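Local coordinates for mitogen (Streptococcus dysgalactiae, PDB 2J4X), which is a zinc-binding bacterial superantigen of the staphylococcal and streptococcal toxin family, probably acting as a toxin that stimulates T cells, at residues A[75-80]-A[140-145]; A[146-149]-A[153-156]. All blocks are in the same frame, centred on the assembly; numbering follows the deposited sequence.

Contact 1: residues A[75-80]-A[140-145]; sequences YALIKS and IDVRLR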
loop_
_atom_site.group_PDB
_atom_site.type_symbol
_atom_site.label_atom_id
_atom_site.label_comp_id
_atom_site.label_asym_id
_atom_site.label_seq_id
_atom_site.Cartn_x
_atom_site.Cartn_y
_atom_site.Cartn_z
ATOM N N TYR A 75 3.776 -5.995 -5.359
ATOM C CA TYR A 75 2.467 -5.634 -4.857
ATOM C C TYR A 75 2.504 -4.116 -4.935
ATOM O O TYR A 75 3.081 -3.459 -4.079
ATOM C CB TYR A 75 2.235 -6.062 -3.415
ATOM C CG TYR A 75 0.772 -5.913 -3.070
ATOM C CD1 TYR A 75 -0.061 -7.014 -3.013
ATOM C CD2 TYR A 75 0.190 -4.649 -2.939
ATOM C CE1 TYR A 75 -1.445 -6.867 -2.849
ATOM C CE2 TYR A 75 -1.185 -4.488 -2.772
ATOM C CZ TYR A 75 -1.996 -5.603 -2.734
ATOM O OH TYR A 75 -3.357 -5.460 -2.617
ATOM N N ALA A 76 1.917 -3.556 -5.983
ATOM C CA ALA A 76 1.922 -2.119 -6.145
ATOM C C ALA A 76 0.662 -1.620 -6.812
ATOM O O ALA A 76 0.077 -2.302 -7.640
ATOM C CB ALA A 76 3.123 -1.704 -6.952
ATOM N N LEU A 77 0.247 -0.417 -6.442
ATOM C CA LEU A 77 -0.928 0.214 -7.020
ATOM C C LEU A 77 -0.517 0.703 -8.415
ATOM O O LEU A 77 0.586 1.215 -8.588
ATOM C CB LEU A 77 -1.360 1.402 -6.140
ATOM C CG LEU A 77 -2.583 2.273 -6.447
ATOM C CD1 LEU A 77 -3.897 1.529 -6.259
ATOM C CD2 LEU A 77 -2.539 3.433 -5.509
ATOM N N ILE A 78 -1.385 0.532 -9.410
ATOM C CA ILE A 78 -1.087 0.993 -10.773
ATOM C C ILE A 78 -1.384 2.502 -10.868
ATOM O O ILE A 78 -2.446 2.943 -10.451
ATOM C CB ILE A 78 -1.942 0.198 -11.816
ATOM C CG1 ILE A 78 -1.540 -1.287 -11.785
ATOM C CG2 ILE A 78 -1.767 0.791 -13.208
ATOM C CD1 ILE A 78 -2.318 -2.167 -12.714
ATOM N N LYS A 79 -0.433 3.286 -11.381
ATOM C CA LYS A 79 -0.582 4.746 -11.518
ATOM C C LYS A 79 -1.240 5.103 -12.835
ATOM O O LYS A 79 -2.015 6.055 -12.921
ATOM C CB LYS A 79 0.783 5.438 -11.500
ATOM C CG LYS A 79 1.534 5.347 -10.217
ATOM C CD LYS A 79 3.033 5.379 -10.477
ATOM C CE LYS A 79 3.483 6.604 -11.264
ATOM N NZ LYS A 79 4.987 6.689 -11.333
ATOM N N SER A 80 -0.884 4.344 -13.866
ATOM C CA SER A 80 -1.408 4.545 -15.198
ATOM C C SER A 80 -1.058 3.383 -16.117
ATOM O O SER A 80 -0.263 2.510 -15.767
ATOM C CB SER A 80 -0.871 5.858 -15.779
ATOM O OG SER A 80 0.531 5.968 -15.622
ATOM N N ILE A 140 0.159 -2.700 2.712
ATOM C CA ILE A 140 -0.678 -2.472 3.893
ATOM C C ILE A 140 -1.513 -1.196 3.703
ATOM O O ILE A 140 -2.730 -1.215 3.884
ATOM C CB ILE A 140 0.170 -2.253 5.159
ATOM C CG1 ILE A 140 1.017 -3.495 5.441
ATOM C CG2 ILE A 140 -0.730 -1.916 6.335
ATOM C CD1 ILE A 140 1.931 -3.347 6.649
ATOM N N ASP A 141 -0.860 -0.097 3.322
ATOM C CA ASP A 141 -1.536 1.187 3.164
ATOM C C ASP A 141 -2.664 1.139 2.147
ATOM O O ASP A 141 -3.772 1.595 2.421
ATOM C CB ASP A 141 -0.507 2.268 2.792
ATOM C CG ASP A 141 -1.057 3.686 2.956
ATOM O OD1 ASP A 141 -1.829 3.920 3.909
ATOM O OD2 ASP A 141 -0.709 4.571 2.153
ATOM N N VAL A 142 -2.373 0.585 0.974
ATOM C CA VAL A 142 -3.355 0.452 -0.092
ATOM C C VAL A 142 -4.520 -0.478 0.261
ATOM O O VAL A 142 -5.668 -0.173 -0.027
ATOM C CB VAL A 142 -2.682 -0.060 -1.403
ATOM C CG1 VAL A 142 -3.762 -0.493 -2.421
ATOM C CG2 VAL A 142 -1.761 1.045 -1.972
ATOM N N ARG A 143 -4.242 -1.628 0.854
ATOM C CA ARG A 143 -5.321 -2.527 1.230
ATOM C C ARG A 143 -6.165 -1.907 2.377
ATOM O O ARG A 143 -7.407 -2.056 2.421
ATOM C CB ARG A 143 -4.739 -3.885 1.649
ATOM C CG ARG A 143 -4.021 -4.628 0.528
ATOM C CD ARG A 143 -3.435 -5.953 1.014
ATOM N NE ARG A 143 -4.464 -6.878 1.490
ATOM C CZ ARG A 143 -4.207 -8.040 2.080
ATOM N NH1 ARG A 143 -2.961 -8.417 2.271
ATOM N NH2 ARG A 143 -5.189 -8.832 2.478
ATOM N N LEU A 144 -5.505 -1.205 3.296
ATOM C CA LEU A 144 -6.216 -0.592 4.409
ATOM C C LEU A 144 -7.132 0.493 3.894
ATOM O O LEU A 144 -8.277 0.605 4.344
ATOM C CB LEU A 144 -5.240 -0.005 5.447
ATOM C CG LEU A 144 -5.885 0.626 6.692
ATOM C CD1 LEU A 144 -4.999 0.423 7.905
ATOM C CD2 LEU A 144 -6.153 2.095 6.443
ATOM N N ARG A 145 -6.640 1.294 2.952
ATOM C CA ARG A 145 -7.458 2.376 2.395
ATOM C C ARG A 145 -8.632 1.819 1.594
ATOM O O ARG A 145 -9.750 2.293 1.747
ATOM C CB ARG A 145 -6.616 3.310 1.513
ATOM C CG ARG A 145 -5.638 4.152 2.295
ATOM C CD ARG A 145 -4.733 4.955 1.394
ATOM N NE ARG A 145 -3.609 5.515 2.133
ATOM C CZ ARG A 145 -3.308 6.808 2.196
ATOM N NH1 ARG A 145 -4.044 7.710 1.567
ATOM N NH2 ARG A 145 -2.247 7.192 2.875
#
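L77 and V142 meet where strand 71-84, in the OB-fold domain of this superantigen, faces helix 137-150 of the beta-grasp domain. Apolar packing comes first: L77 CB rests 4.2 Å from V142 CG2. Both side chains start toward the opposite segment; CG2 is the valine branch that touches, and a compact apolar residue suits this buried position.

The second contact is between an aromatic ring and the stem of an arginine. With its ring anti to the backbone N (chi1 -168°), Y75 brings its hydroxyl end to the helix, and OH lies 3.3 Å from R143 CG. The two side chains cross at about a right angle. R143 offers its methylenes here, while its guanidinium reaches T129 O and E139 and makes a cation-pi contact with F130.

Within the helix, R145 NE and D141 OD1, 3.0 Å apart, form a salt bridge whose N-H...O bond is nearly straight and meets OD1 from above the carboxylate plane. W168 and Y188 also bond this buried carboxylate. Q138 OE1 of the same helix bonds L77 N. Y14 of helix 7-14 covers L77 and V142, and V18 of strand 18-21 packs against Y75 and L77.

Contact 2: residues A[146-149]-A[153-156]; sequences KSLM and RIKL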
loop_
_atom_site.group_PDB
_atom_site.type_symbol
_atom_site.label_atom_id
_atom_site.label_comp_id
_atom_site.label_asym_id
_atom_site.label_seq_id
_atom_site.Cartn_x
_atom_site.Cartn_y
_atom_site.Cartn_z
ATOM N N LYS A 146 -8.381 0.805 0.760
ATOM C CA LYS A 146 -9.423 0.178 -0.058
ATOM C C LYS A 146 -10.520 -0.448 0.814
ATOM O O LYS A 146 -11.701 -0.374 0.491
ATOM C CB LYS A 146 -8.809 -0.865 -0.995
ATOM C CG LYS A 146 -8.183 -0.272 -2.244
ATOM C CD LYS A 146 -7.507 -1.364 -3.095
ATOM C CE LYS A 146 -6.910 -0.846 -4.403
ATOM N NZ LYS A 146 -7.944 -0.587 -5.422
ATOM N N SER A 147 -10.125 -1.050 1.924
ATOM C CA SER A 147 -11.084 -1.636 2.849
ATOM C C SER A 147 -11.972 -0.514 3.453
ATOM O O SER A 147 -13.181 -0.681 3.635
ATOM C CB SER A 147 -10.315 -2.394 3.943
ATOM O OG SER A 147 -11.153 -2.736 5.033
ATOM N N LEU A 148 -11.366 0.633 3.754
ATOM C CA LEU A 148 -12.100 1.762 4.305
ATOM C C LEU A 148 -12.968 2.421 3.224
ATOM O O LEU A 148 -14.024 2.971 3.515
ATOM C CB LEU A 148 -11.120 2.788 4.892
ATOM C CG LEU A 148 -10.397 2.468 6.205
ATOM C CD1 LEU A 148 -9.307 3.482 6.443
ATOM C CD2 LEU A 148 -11.382 2.459 7.357
ATOM N N MET A 149 -12.513 2.368 1.979
ATOM C CA MET A 149 -13.255 2.949 0.877
ATOM C C MET A 149 -14.568 2.213 0.608
ATOM O O MET A 149 -15.596 2.844 0.321
ATOM C CB MET A 149 -12.399 2.969 -0.392
ATOM C CG MET A 149 -11.231 3.931 -0.308
ATOM S SD MET A 149 -10.434 4.205 -1.874
ATOM C CE MET A 149 -10.080 2.591 -2.312
ATOM N N ARG A 153 -20.309 2.292 5.972
ATOM C CA ARG A 153 -20.438 3.350 6.966
ATOM C C ARG A 153 -19.466 4.491 6.685
ATOM O O ARG A 153 -19.861 5.666 6.645
ATOM C CB ARG A 153 -20.191 2.801 8.382
ATOM C CG ARG A 153 -20.319 3.838 9.505
ATOM C CD ARG A 153 -21.663 4.606 9.415
ATOM N NE ARG A 153 -21.714 5.552 8.286
ATOM C CZ ARG A 153 -22.824 5.900 7.630
ATOM N NH1 ARG A 153 -24.005 5.386 7.978
ATOM N NH2 ARG A 153 -22.750 6.750 6.608
ATOM N N ILE A 154 -18.200 4.139 6.459
ATOM C CA ILE A 154 -17.158 5.131 6.225
ATOM C C ILE A 154 -17.067 5.754 4.818
ATOM O O ILE A 154 -16.941 6.986 4.704
ATOM C CB ILE A 154 -15.777 4.562 6.655
ATOM C CG1 ILE A 154 -15.847 4.110 8.132
ATOM C CG2 ILE A 154 -14.686 5.631 6.471
ATOM C CD1 ILE A 154 -14.785 3.080 8.565
ATOM N N LYS A 155 -17.143 4.938 3.759
ATOM C CA LYS A 155 -17.056 5.463 2.383
ATOM C C LYS A 155 -15.895 6.461 2.265
ATOM O O LYS A 155 -16.091 7.626 1.889
ATOM C CB LYS A 155 -18.352 6.190 1.972
ATOM C CG LYS A 155 -19.601 5.332 1.917
ATOM C CD LYS A 155 -20.814 6.186 1.540
ATOM C CE LYS A 155 -22.140 5.395 1.623
ATOM N NZ LYS A 155 -22.757 5.357 3.002
ATOM N N LEU A 156 -14.690 6.013 2.592
ATOM C CA LEU A 156 -13.522 6.877 2.524
ATOM C C LEU A 156 -13.377 7.466 1.125
ATOM O O LEU A 156 -13.541 6.759 0.128
ATOM C CB LEU A 156 -12.264 6.076 2.917
ATOM C CG LEU A 156 -10.911 6.772 3.101
ATOM C CD1 LEU A 156 -11.030 7.889 4.133
ATOM C CD2 LEU A 156 -9.859 5.750 3.519
#
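L148 and L156 join the last turn of helix 137-150 to the loop that leaves it, within the beta-grasp domain, where this helix packs on the mixed sheet. The chain reverses over three intervening residues and comes back alongside the helix end.

L148 can be followed outward. Its CB meets L156 CD2 at 3.5 Å, tighter than usual for two carbons. Beyond CG the side chain forks: CD1 lies 3.7 Å from the same L156 CD2, while CD2 turns to I154 CD1, also at 3.7 Å. One leucine thus touches two loop residues with different branches, and its forked end suits a place between them. The same side chain packs on M111 and I113 of strand 104-114 and on V204 of strand 199-206, and lies about 10 Å from that of D203, a zinc ligand.

I154, whose CB points toward the helix end, also touches I113 and L206 of the sheet, so a branched apolar residue fits there. K155 takes a left-handed backbone conformation and directs its CB away from the helix, and its NZ bonds N152 O. M149 CG also meets L156, 4.0 Å from L156 CB; the unbranched methionine then bends at chi3, and the tail of the side chain turns from the loop segment, with Y157 among its neighbours.

The backbone closes the turn: L156 N donates to L148 O at 3.2 Å, almost straight at the hydrogen (172°), with the nitrogen 42° above the carbonyl plane.

How the contacts relate
From the N terminus, strand 71-84 supplies residues 75-80, and the chain runs through 59 further residues, mostly strand, before helix 137-150 returns to it. Contact 1 therefore closes a long loop and ties the OB-fold domain to the beta-grasp domain. Contact 2 follows in series, neither nested within it nor crossing it, and closes a short loop of three residues as the chain leaves the same helix. Their centres are 14 Å apart, and the helix carries both. They also touch directly: R145 O lies 3.9 Å from L156 CD2, and L77 CD1 packs 4.3 Å from K146 CE, so the helix packs against both the strand and the loop that follows it.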